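Local coordinates for transmembrane protease (Mus musculus, PDB 2E7V), which probably cleaves proteins as a membrane-anchored serine protease, and is represented here by its SEA domain, a module separate from the catalytic one, at residues Y5-S10 with K86-R91; T19-L22 with A26-E29; T42-G47 with R97-S102; K61-K64 with V69-D72. One frame throughout, in Å; residues are numbered along the deposited sequence.

Interaction 1. Residues Y5-S10 with K86-R91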
loop_
_atom_site.group_PDB
_atom_site.type_symbol
_atom_site.label_atom_id
_atom_site.label_comp_id
_atom_site.label_asym_id
_atom_site.label_seq_id
_atom_site.Cartn_x
_atom_site.Cartn_y
_atom_site.Cartn_z
ATOM N N TYR A 5 -2.586 -4.601 -17.044
ATOM C CA TYR A 5 -2.255 -3.222 -16.706
ATOM C C TYR A 5 -1.454 -3.204 -15.416
ATOM O O TYR A 5 -1.713 -3.996 -14.504
ATOM C CB TYR A 5 -3.530 -2.399 -16.487
ATOM C CG TYR A 5 -4.182 -1.853 -17.737
ATOM C CD1 TYR A 5 -5.530 -1.502 -17.743
ATOM C CD2 TYR A 5 -3.447 -1.659 -18.907
ATOM C CE1 TYR A 5 -6.135 -0.970 -18.883
ATOM C CE2 TYR A 5 -4.038 -1.126 -20.052
ATOM C CZ TYR A 5 -5.380 -0.785 -20.032
ATOM O OH TYR A 5 -5.960 -0.247 -21.162
ATOM N N PHE A 6 -0.486 -2.299 -15.339
ATOM C CA PHE A 6 0.316 -2.134 -14.139
ATOM C C PHE A 6 0.175 -0.708 -13.627
ATOM O O PHE A 6 0.143 0.258 -14.406
ATOM C CB PHE A 6 1.793 -2.407 -14.420
ATOM C CG PHE A 6 2.115 -3.854 -14.612
ATOM C CD1 PHE A 6 2.331 -4.681 -13.515
ATOM C CD2 PHE A 6 2.203 -4.398 -15.894
ATOM C CE1 PHE A 6 2.631 -6.034 -13.687
ATOM C CE2 PHE A 6 2.504 -5.752 -16.078
ATOM C CZ PHE A 6 2.719 -6.571 -14.971
ATOM N N TYR A 7 0.090 -0.585 -12.310
ATOM C CA TYR A 7 0.001 0.701 -11.657
ATOM C C TYR A 7 0.980 0.646 -10.498
ATOM O O TYR A 7 1.215 -0.413 -9.921
ATOM C CB TYR A 7 -1.411 0.946 -11.122
ATOM C CG TYR A 7 -2.413 1.170 -12.217
ATOM C CD1 TYR A 7 -2.729 2.461 -12.656
ATOM C CD2 TYR A 7 -2.989 0.085 -12.874
ATOM C CE1 TYR A 7 -3.596 2.659 -13.743
ATOM C CE2 TYR A 7 -3.844 0.269 -13.947
ATOM C CZ TYR A 7 -4.145 1.550 -14.379
ATOM O OH TYR A 7 -4.984 1.695 -15.460
ATOM N N HIS A 8 1.561 1.787 -10.167
ATOM C CA HIS A 8 2.484 1.862 -9.049
ATOM C C HIS A 8 2.309 3.184 -8.336
ATOM O O HIS A 8 1.901 4.177 -8.944
ATOM C CB HIS A 8 3.941 1.703 -9.518
ATOM C CG HIS A 8 4.457 2.842 -10.343
ATOM N ND1 HIS A 8 4.231 2.946 -11.698
ATOM C CD2 HIS A 8 5.193 3.928 -10.000
ATOM C CE1 HIS A 8 4.805 4.045 -12.156
ATOM N NE2 HIS A 8 5.395 4.660 -11.145
ATOM N N SER A 9 2.600 3.184 -7.040
ATOM C CA SER A 9 2.497 4.381 -6.229
ATOM C C SER A 9 3.474 4.274 -5.074
ATOM O O SER A 9 3.959 3.180 -4.749
ATOM C CB SER A 9 1.077 4.524 -5.670
ATOM O OG SER A 9 0.116 4.253 -6.676
ATOM N N SER A 10 3.775 5.417 -4.469
ATOM C CA SER A 10 4.649 5.460 -3.306
ATOM C C SER A 10 3.717 5.765 -2.142
ATOM O O SER A 10 3.084 6.827 -2.094
ATOM C CB SER A 10 5.694 6.562 -3.451
ATOM O OG SER A 10 6.604 6.254 -4.492
ATOM N N LYS A 86 -6.780 5.217 -17.883
ATOM C CA LYS A 86 -7.359 6.287 -17.073
ATOM C C LYS A 86 -8.566 5.742 -16.310
ATOM O O LYS A 86 -8.761 6.043 -15.131
ATOM C CB LYS A 86 -7.812 7.450 -17.962
ATOM C CG LYS A 86 -6.708 8.124 -18.769
ATOM C CD LYS A 86 -5.834 9.050 -17.918
ATOM C CE LYS A 86 -4.858 8.285 -17.032
ATOM N NZ LYS A 86 -3.927 7.449 -17.844
ATOM N N VAL A 87 -9.369 4.937 -16.997
ATOM C CA VAL A 87 -10.552 4.337 -16.403
ATOM C C VAL A 87 -10.164 3.421 -15.249
ATOM O O VAL A 87 -10.672 3.558 -14.137
ATOM C CB VAL A 87 -11.327 3.517 -17.438
ATOM C CG1 VAL A 87 -12.520 2.821 -16.778
ATOM C CG2 VAL A 87 -11.788 4.423 -18.555
ATOM N N MET A 88 -9.256 2.489 -15.520
ATOM C CA MET A 88 -8.807 1.554 -14.492
ATOM C C MET A 88 -8.274 2.330 -13.291
ATOM O O MET A 88 -8.491 1.952 -12.140
ATOM C CB MET A 88 -7.714 0.648 -15.055
ATOM C CG MET A 88 -7.210 -0.411 -14.092
ATOM S SD MET A 88 -8.502 -1.519 -13.521
ATOM C CE MET A 88 -9.336 -1.922 -15.070
ATOM N N LYS A 89 -7.581 3.430 -13.572
ATOM C CA LYS A 89 -7.009 4.257 -12.524
ATOM C C LYS A 89 -8.047 4.819 -11.560
ATOM O O LYS A 89 -7.863 4.748 -10.354
ATOM C CB LYS A 89 -6.199 5.388 -13.153
ATOM C CG LYS A 89 -5.520 6.322 -12.175
ATOM C CD LYS A 89 -4.498 7.133 -12.964
ATOM C CE LYS A 89 -3.901 8.268 -12.180
ATOM N NZ LYS A 89 -2.975 9.032 -13.074
ATOM N N THR A 90 -9.134 5.376 -12.088
ATOM C CA THR A 90 -10.189 5.952 -11.254
ATOM C C THR A 90 -10.839 4.902 -10.358
ATOM O O THR A 90 -11.237 5.204 -9.236
ATOM C CB THR A 90 -11.288 6.635 -12.119
ATOM O OG1 THR A 90 -11.800 5.700 -13.079
ATOM C CG2 THR A 90 -10.703 7.832 -12.857
ATOM N N ARG A 91 -10.945 3.672 -10.855
ATOM C CA ARG A 91 -11.524 2.591 -10.063
ATOM C C ARG A 91 -10.550 2.232 -8.947
ATOM O O ARG A 91 -10.944 1.963 -7.808
ATOM C CB ARG A 91 -11.772 1.348 -10.935
ATOM C CG ARG A 91 -12.684 1.562 -12.144
ATOM C CD ARG A 91 -12.720 0.299 -13.025
ATOM N NE ARG A 91 -13.267 -0.855 -12.307
ATOM C CZ ARG A 91 -13.241 -2.107 -12.761
ATOM N NH1 ARG A 91 -12.688 -2.384 -13.936
ATOM N NH2 ARG A 91 -13.773 -3.084 -12.040
#

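Interaction 2. Residues T19-L22 with A26-E29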
loop_
_atom_site.group_PDB
_atom_site.type_symbol
_atom_site.label_atom_id
_atom_site.label_comp_id
_atom_site.label_asym_id
_atom_site.label_seq_id
_atom_site.Cartn_x
_atom_site.Cartn_y
_atom_site.Cartn_z
ATOM N N THR A 19 14.603 1.897 10.053
ATOM C CA THR A 19 15.790 1.417 10.770
ATOM C C THR A 19 16.733 0.781 9.749
ATOM O O THR A 19 16.319 0.510 8.630
ATOM C CB THR A 19 15.397 0.375 11.817
ATOM O OG1 THR A 19 14.684 -0.700 11.183
ATOM C CG2 THR A 19 14.507 1.007 12.880
ATOM N N GLU A 20 17.988 0.532 10.125
ATOM C CA GLU A 20 18.952 -0.051 9.186
ATOM C C GLU A 20 18.492 -1.339 8.521
ATOM O O GLU A 20 18.744 -1.560 7.332
ATOM C CB GLU A 20 20.295 -0.294 9.872
ATOM C CG GLU A 20 21.087 0.969 10.052
ATOM C CD GLU A 20 21.345 1.653 8.728
ATOM O OE1 GLU A 20 22.271 1.224 8.006
ATOM O OE2 GLU A 20 20.609 2.610 8.405
ATOM N N ALA A 21 17.831 -2.195 9.286
ATOM C CA ALA A 21 17.342 -3.449 8.743
ATOM C C ALA A 21 16.540 -3.209 7.471
ATOM O O ALA A 21 16.480 -4.078 6.607
ATOM C CB ALA A 21 16.474 -4.169 9.773
ATOM N N LEU A 22 15.929 -2.032 7.349
ATOM C CA LEU A 22 15.121 -1.744 6.165
ATOM C C LEU A 22 15.928 -1.433 4.909
ATOM O O LEU A 22 15.363 -1.343 3.820
ATOM C CB LEU A 22 14.124 -0.613 6.453
ATOM C CG LEU A 22 13.080 -0.920 7.541
ATOM C CD1 LEU A 22 11.971 0.119 7.481
ATOM C CD2 LEU A 22 12.504 -2.325 7.336
ATOM N N ALA A 26 16.757 -8.381 2.194
ATOM C CA ALA A 26 16.994 -9.701 2.776
ATOM C C ALA A 26 16.635 -9.870 4.245
ATOM O O ALA A 26 16.524 -10.997 4.722
ATOM C CB ALA A 26 18.460 -10.087 2.579
ATOM N N THR A 27 16.457 -8.768 4.969
ATOM C CA THR A 27 16.159 -8.858 6.395
ATOM C C THR A 27 14.743 -9.260 6.758
ATOM O O THR A 27 13.798 -9.096 5.977
ATOM C CB THR A 27 16.435 -7.525 7.130
ATOM O OG1 THR A 27 15.541 -6.518 6.641
ATOM C CG2 THR A 27 17.883 -7.078 6.930
ATOM N N HIS A 28 14.608 -9.774 7.973
ATOM C CA HIS A 28 13.310 -10.162 8.492
ATOM C C HIS A 28 12.410 -8.925 8.549
ATOM O O HIS A 28 11.241 -8.984 8.170
ATOM C CB HIS A 28 13.468 -10.754 9.892
ATOM C CG HIS A 28 12.175 -10.940 10.619
ATOM N ND1 HIS A 28 11.604 -9.950 11.388
ATOM C CD2 HIS A 28 11.354 -12.014 10.720
ATOM C CE1 HIS A 28 10.493 -10.406 11.938
ATOM N NE2 HIS A 28 10.318 -11.658 11.550
ATOM N N GLU A 29 12.957 -7.808 9.026
ATOM C CA GLU A 29 12.181 -6.566 9.127
ATOM C C GLU A 29 11.608 -6.106 7.779
ATOM O O GLU A 29 10.429 -5.760 7.675
ATOM C CB GLU A 29 13.037 -5.436 9.707
ATOM C CG GLU A 29 13.323 -5.540 11.200
ATOM C CD GLU A 29 14.490 -6.465 11.523
ATOM O OE1 GLU A 29 15.183 -6.913 10.590
ATOM O OE2 GLU A 29 14.721 -6.729 12.722
#

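Interaction 3. Residues T42-G47 with R97-S102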
loop_
_atom_site.group_PDB
_atom_site.type_symbol
_atom_site.label_atom_id
_atom_site.label_comp_id
_atom_site.label_asym_id
_atom_site.label_seq_id
_atom_site.Cartn_x
_atom_site.Cartn_y
_atom_site.Cartn_z
ATOM N N THR A 42 -3.787 -6.492 -1.020
ATOM C CA THR A 42 -4.482 -7.635 -1.618
ATOM C C THR A 42 -5.884 -7.791 -1.021
ATOM O O THR A 42 -6.858 -7.966 -1.756
ATOM C CB THR A 42 -3.685 -8.949 -1.418
ATOM O OG1 THR A 42 -2.399 -8.826 -2.048
ATOM C CG2 THR A 42 -4.430 -10.142 -2.033
ATOM N N ASP A 43 -5.984 -7.726 0.305
ATOM C CA ASP A 43 -7.279 -7.849 0.978
ATOM C C ASP A 43 -8.264 -6.753 0.529
ATOM O O ASP A 43 -9.444 -7.027 0.320
ATOM C CB ASP A 43 -7.113 -7.763 2.497
ATOM C CG ASP A 43 -6.505 -9.019 3.098
ATOM O OD1 ASP A 43 -6.008 -8.937 4.241
ATOM O OD2 ASP A 43 -6.532 -10.085 2.446
ATOM N N GLU A 44 -7.786 -5.520 0.393
ATOM C CA GLU A 44 -8.668 -4.431 -0.025
ATOM C C GLU A 44 -9.255 -4.666 -1.414
ATOM O O GLU A 44 -10.460 -4.513 -1.624
ATOM C CB GLU A 44 -7.928 -3.090 -0.019
ATOM C CG GLU A 44 -7.565 -2.574 1.359
ATOM C CD GLU A 44 -8.750 -2.532 2.302
ATOM O OE1 GLU A 44 -9.858 -2.153 1.859
ATOM O OE2 GLU A 44 -8.568 -2.869 3.493
ATOM N N PHE A 45 -8.416 -5.034 -2.374
ATOM C CA PHE A 45 -8.934 -5.252 -3.717
ATOM C C PHE A 45 -9.819 -6.483 -3.791
ATOM O O PHE A 45 -10.784 -6.504 -4.556
ATOM C CB PHE A 45 -7.802 -5.344 -4.733
ATOM C CG PHE A 45 -7.135 -4.026 -5.003
ATOM C CD1 PHE A 45 -5.924 -3.702 -4.401
ATOM C CD2 PHE A 45 -7.732 -3.097 -5.849
ATOM C CE1 PHE A 45 -5.317 -2.475 -4.640
ATOM C CE2 PHE A 45 -7.132 -1.865 -6.096
ATOM C CZ PHE A 45 -5.919 -1.553 -5.488
ATOM N N ARG A 46 -9.491 -7.501 -3.001
ATOM C CA ARG A 46 -10.290 -8.722 -2.974
ATOM C C ARG A 46 -11.692 -8.366 -2.495
ATOM O O ARG A 46 -12.672 -9.012 -2.868
ATOM C CB ARG A 46 -9.664 -9.761 -2.029
ATOM C CG ARG A 46 -8.422 -10.456 -2.577
ATOM C CD ARG A 46 -8.706 -11.174 -3.889
ATOM N NE ARG A 46 -7.485 -11.702 -4.495
ATOM C CZ ARG A 46 -7.293 -11.825 -5.807
ATOM N NH1 ARG A 46 -8.246 -11.455 -6.656
ATOM N NH2 ARG A 46 -6.147 -12.308 -6.272
ATOM N N GLY A 47 -11.778 -7.332 -1.663
ATOM C CA GLY A 47 -13.066 -6.887 -1.157
ATOM C C GLY A 47 -13.524 -5.608 -1.835
ATOM O O GLY A 47 -14.036 -4.707 -1.176
ATOM N N ARG A 97 -8.390 4.848 -1.537
ATOM C CA ARG A 97 -8.938 5.851 -0.648
ATOM C C ARG A 97 -9.372 5.214 0.672
ATOM O O ARG A 97 -9.392 5.876 1.708
ATOM C CB ARG A 97 -10.130 6.538 -1.324
ATOM C CG ARG A 97 -10.749 7.671 -0.535
ATOM C CD ARG A 97 -11.334 8.750 -1.459
ATOM N NE ARG A 97 -12.378 8.268 -2.372
ATOM C CZ ARG A 97 -12.153 7.580 -3.491
ATOM N NH1 ARG A 97 -10.914 7.277 -3.856
ATOM N NH2 ARG A 97 -13.170 7.201 -4.257
ATOM N N ARG A 98 -9.716 3.928 0.637
ATOM C CA ARG A 98 -10.142 3.236 1.854
ATOM C C ARG A 98 -8.970 3.039 2.824
ATOM O O ARG A 98 -9.167 2.890 4.037
ATOM C CB ARG A 98 -10.762 1.878 1.500
ATOM C CG ARG A 98 -11.801 1.957 0.400
ATOM C CD ARG A 98 -12.692 0.719 0.307
ATOM N NE ARG A 98 -11.952 -0.539 0.314
ATOM C CZ ARG A 98 -12.457 -1.703 -0.085
ATOM N NH1 ARG A 98 -13.703 -1.768 -0.535
ATOM N NH2 ARG A 98 -11.726 -2.807 -0.014
ATOM N N LEU A 99 -7.754 3.046 2.288
ATOM C CA LEU A 99 -6.550 2.865 3.099
ATOM C C LEU A 99 -6.056 4.175 3.705
ATOM O O LEU A 99 -5.255 4.164 4.640
ATOM C CB LEU A 99 -5.422 2.269 2.248
ATOM C CG LEU A 99 -5.570 0.789 1.917
ATOM C CD1 LEU A 99 -4.624 0.396 0.782
ATOM C CD2 LEU A 99 -5.291 -0.024 3.195
ATOM N N SER A 100 -6.541 5.296 3.173
ATOM C CA SER A 100 -6.115 6.618 3.639
ATOM C C SER A 100 -7.088 7.294 4.596
ATOM O O SER A 100 -8.303 7.135 4.487
ATOM C CB SER A 100 -5.877 7.552 2.442
ATOM O OG SER A 100 -5.435 8.832 2.877
ATOM N N SER A 101 -6.530 8.063 5.525
ATOM C CA SER A 101 -7.311 8.802 6.506
ATOM C C SER A 101 -6.953 10.291 6.471
ATOM O O SER A 101 -7.588 11.101 7.142
ATOM C CB SER A 101 -7.072 8.240 7.911
ATOM O OG SER A 101 -7.601 6.924 8.026
ATOM N N SER A 102 -5.944 10.649 5.680
ATOM C CA SER A 102 -5.522 12.047 5.573
ATOM C C SER A 102 -5.643 12.576 4.144
ATOM O O SER A 102 -5.464 13.772 3.896
ATOM C CB SER A 102 -4.072 12.203 6.042
ATOM O OG SER A 102 -3.176 11.611 5.116
#

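Interaction 4. Residues K61-K64 with V69-D72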
loop_
_atom_site.group_PDB
_atom_site.type_symbol
_atom_site.label_atom_id
_atom_site.label_comp_id
_atom_site.label_asym_id
_atom_site.label_seq_id
_atom_site.Cartn_x
_atom_site.Cartn_y
_atom_site.Cartn_z
ATOM N N LYS A 61 10.281 -1.749 -3.251
ATOM C CA LYS A 61 11.304 -1.278 -2.338
ATOM C C LYS A 61 10.752 -0.368 -1.260
ATOM O O LYS A 61 9.689 0.248 -1.418
ATOM C CB LYS A 61 12.443 -0.587 -3.091
ATOM C CG LYS A 61 12.303 0.890 -3.324
ATOM C CD LYS A 61 13.672 1.465 -3.672
ATOM C CE LYS A 61 14.689 1.152 -2.574
ATOM N NZ LYS A 61 16.075 1.625 -2.887
ATOM N N LEU A 62 11.466 -0.336 -0.142
ATOM C CA LEU A 62 11.106 0.487 1.001
ATOM C C LEU A 62 12.132 1.592 1.036
ATOM O O LEU A 62 13.335 1.336 1.036
ATOM C CB LEU A 62 11.176 -0.324 2.297
ATOM C CG LEU A 62 10.140 -1.442 2.396
ATOM C CD1 LEU A 62 10.360 -2.253 3.673
ATOM C CD2 LEU A 62 8.738 -0.832 2.367
ATOM N N ARG A 63 11.664 2.824 1.046
ATOM C CA ARG A 63 12.583 3.935 1.063
ATOM C C ARG A 63 12.416 4.727 2.328
ATOM O O ARG A 63 11.370 4.694 2.976
ATOM C CB ARG A 63 12.374 4.831 -0.174
ATOM C CG ARG A 63 12.848 4.182 -1.463
ATOM C CD ARG A 63 12.683 5.076 -2.692
ATOM N NE ARG A 63 11.281 5.353 -2.994
ATOM C CZ ARG A 63 10.612 6.418 -2.564
ATOM N NH1 ARG A 63 11.212 7.328 -1.807
ATOM N NH2 ARG A 63 9.337 6.577 -2.899
ATOM N N LYS A 64 13.478 5.422 2.688
ATOM C CA LYS A 64 13.474 6.264 3.861
ATOM C C LYS A 64 13.238 7.705 3.429
ATOM O O LYS A 64 13.924 8.220 2.550
ATOM C CB LYS A 64 14.818 6.141 4.582
ATOM C CG LYS A 64 15.200 7.341 5.427
ATOM C CD LYS A 64 16.591 7.166 6.030
ATOM C CE LYS A 64 17.614 6.776 4.965
ATOM N NZ LYS A 64 17.544 7.666 3.765
ATOM N N VAL A 69 8.991 5.806 6.712
ATOM C CA VAL A 69 9.153 4.883 5.597
ATOM C C VAL A 69 8.142 5.093 4.471
ATOM O O VAL A 69 6.981 5.431 4.712
ATOM C CB VAL A 69 9.010 3.415 6.093
ATOM C CG1 VAL A 69 9.289 2.439 4.944
ATOM C CG2 VAL A 69 9.940 3.168 7.278
ATOM N N VAL A 70 8.597 4.899 3.236
ATOM C CA VAL A 70 7.727 4.997 2.068
ATOM C C VAL A 70 7.941 3.720 1.279
ATOM O O VAL A 70 9.079 3.286 1.096
ATOM C CB VAL A 70 8.065 6.184 1.157
ATOM C CG1 VAL A 70 7.340 6.020 -0.178
ATOM C CG2 VAL A 70 7.638 7.474 1.805
ATOM N N ALA A 71 6.849 3.114 0.827
ATOM C CA ALA A 71 6.941 1.877 0.069
ATOM C C ALA A 71 6.529 2.084 -1.385
ATOM O O ALA A 71 5.459 2.629 -1.663
ATOM C CB ALA A 71 6.064 0.814 0.713
ATOM N N ASP A 72 7.397 1.695 -2.312
ATOM C CA ASP A 72 7.049 1.802 -3.722
ATOM C C ASP A 72 6.398 0.458 -4.029
ATOM O O ASP A 72 7.015 -0.599 -3.877
ATOM C CB ASP A 72 8.281 2.039 -4.590
ATOM C CG ASP A 72 8.986 3.343 -4.250
ATOM O OD1 ASP A 72 8.300 4.333 -3.907
ATOM O OD2 ASP A 72 10.224 3.380 -4.331
#

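Interaction 1. Residues Y5-S10 with K86-R91
Tyr5 and Tyr7, on strand 5-10, face Met88 and Lys89 of helix 86-91 across a strand-helix crossing of -50°, with the two axes 10.0 Å apart at their closest. Tyr7 covers more of the contact than any other residue of the strand. Its CG lies anti to the carbonyl carbon (chi1 -70°), which extends the ring across the gap to the helix. There different ring carbons meet different partners: CE2 of Tyr7 lies 3.4 Å from CG of Met88, while CE1 of Tyr7 is 3.8 Å from CB of Lys89. Both helix residues approach the ring obliquely, and the extended Lys89 chain touches it through its root and then runs off from the strand. Tyr5 adds a looser contact, its CD1 4.1 Å from CB of Met88. The hydroxyl OH of Tyr7 lies 3.0 Å from CB of Met88 and bonds to the backbone oxygen of Arg85 in the first turn of the helix. Around this patch, Met88 bends on toward Leu50 and Ser79 in the adjoining loops. Strand 4-14 pairs through its backbone with strand 68-78, and helix 85-96 lies against the face of the sheet that carries the two tyrosines.

Interaction 2. Residues T19-L22 with A26-E29
Ala21 and Thr27 form the tight centre of this contact, where a short 3-10 turn abuts the start of a helix. OG1 of Thr27 donates to O of Ala21 at 2.6 Å, arriving from above the carbonyl plane, 41° out of it. The chi1 of 65° puts OG1 between the backbone N and the carbonyl carbon of Thr27, from where the same oxygen serves as the helix N-cap by receiving the amide of Tyr30. It also lies within bonding range of O of Ser24, although its single proton can serve only one carbonyl fully or be shared. The methyl branch of Thr27 closes against the same Ala21 carbonyl, with CG2 3.3 Å from O of Ala21. On the solvent side there is van der Waals contact without a hydrogen bond: Glu29, exposed and bent at chi2, curls over the methyl of Ala21, OE1 of Glu29 lying 3.1 Å from CB of Ala21. On the buried flank, CD2 of Leu22 comes within 3.9 Å of CB of Glu29, the two side chains crossing at about a right angle. The arrangement thus folds the connection after strand 16-17 back on the first turn of helix 28-46, while Leu22 reaches strand 68-78.

Interaction 3. Residues T42-G47 with R97-S102
Glu44 and Arg98 meet with their flat groups almost perpendicular, carboxylate and guanidinium planes standing 89° apart, so their salt bridge is not the coplanar two-to-two pairing. One oxygen does the work: OE1 of Glu44 receives NH2 of Arg98 at 2.7 Å, on its anti side and 33° out of the carboxylate plane. NE of Arg98 adds a weak bond to the same oxygen at 3.1 Å. A bend at chi3 (-48°) turns the guanidinium so that its far end also meets the residue just past the helix, Gly47. NH1 and NH2 of Arg98 both grip O of Gly47, at 3.0 and 3.2 Å, end-on and in the guanidinium plane, reaching the oxygen from one face of its carbonyl. Beside the salt bridge, the aliphatic part of Glu44 rests obliquely on Leu99, CG of Glu44 lying 3.9 Å from CD2 of Leu99. With Glu44 reduced to an alanine, Arg98 would probably keep only the Gly47 carbonyl within this contact, and part of Leu99 would be uncovered. The contact ties the C-terminal end of helix 28-46 to the segment following helix 85-96. Its cation would be expected to offset the negative end of the helix dipole while neutralising the carboxylate.

Interaction 4. Residues K61-K64 with V69-D72
Lys61 to Lys64 pair with Asp72 to Val69 as antiparallel strands of a beta hairpin, their short axes 4.6 Å apart and at 149°, with Lys61-Asp72 and Arg63-Val70 as hydrogen-bonded pairs and Leu62-Ala71 and Lys64-Val69 as non-hydrogen-bonded ones. Arg63 N donates to O of Val70 at 2.6 Å in a nearly straight bond, and N of Val70 returns one to O of Arg63 at 2.8 Å. On the face with Arg63 and Asp72, a diagonal salt bridge links successive hydrogen-bonded pairs. NE of Arg63 meets OD2 of Asp72 at 2.6 Å, and NH2 of Arg63 meets OD1 of Asp72 at 2.7 Å on its syn lone pair. The planes of this side-on grip are 25° apart, and the bend at chi3 (-65°) brings the guanidinium to the carboxylate. NH2 of Arg63 also skirts the methyl CG1 of Val70, and CG of Lys61 lies alongside OD2 of Asp72. On the other face, CD2 of Leu62 packs 3.5 Å from CB of Ala71, beneath helix 28-46. A leucine in place of Arg63 would probably leave the Asp72 carboxylate without its cationic mate, held on this face mainly by Ser10. With NH1 of Arg63 bridged to Glu65, the cation sits between two carboxylates, a network likely to keep both acids ionised and the guanidinium fixed in rotation.

In the fold
The four contacts trace the alpha/beta sandwich of the SEA domain, in which two helices cover one face of a mixed, mostly antiparallel sheet. Interactions 1 and 4 share that sheet: their centres are 19 Å apart, yet OG of Ser10 reaches OD1 of Asp72 at 2.6 Å, probably as a hydrogen bond between neighbouring strands. Interaction 2 joins interaction 4 through Leu22, whose CD1 lies 3.7 Å from CG2 of Val69. Interactions 2 and 3 use the two ends of helix 28-46, their centres 25 Å apart. Interactions 1 and 3 both involve helix 85-96 or the segment after it, centres 14 Å apart without touching. None includes a bound ligand or catalytic site.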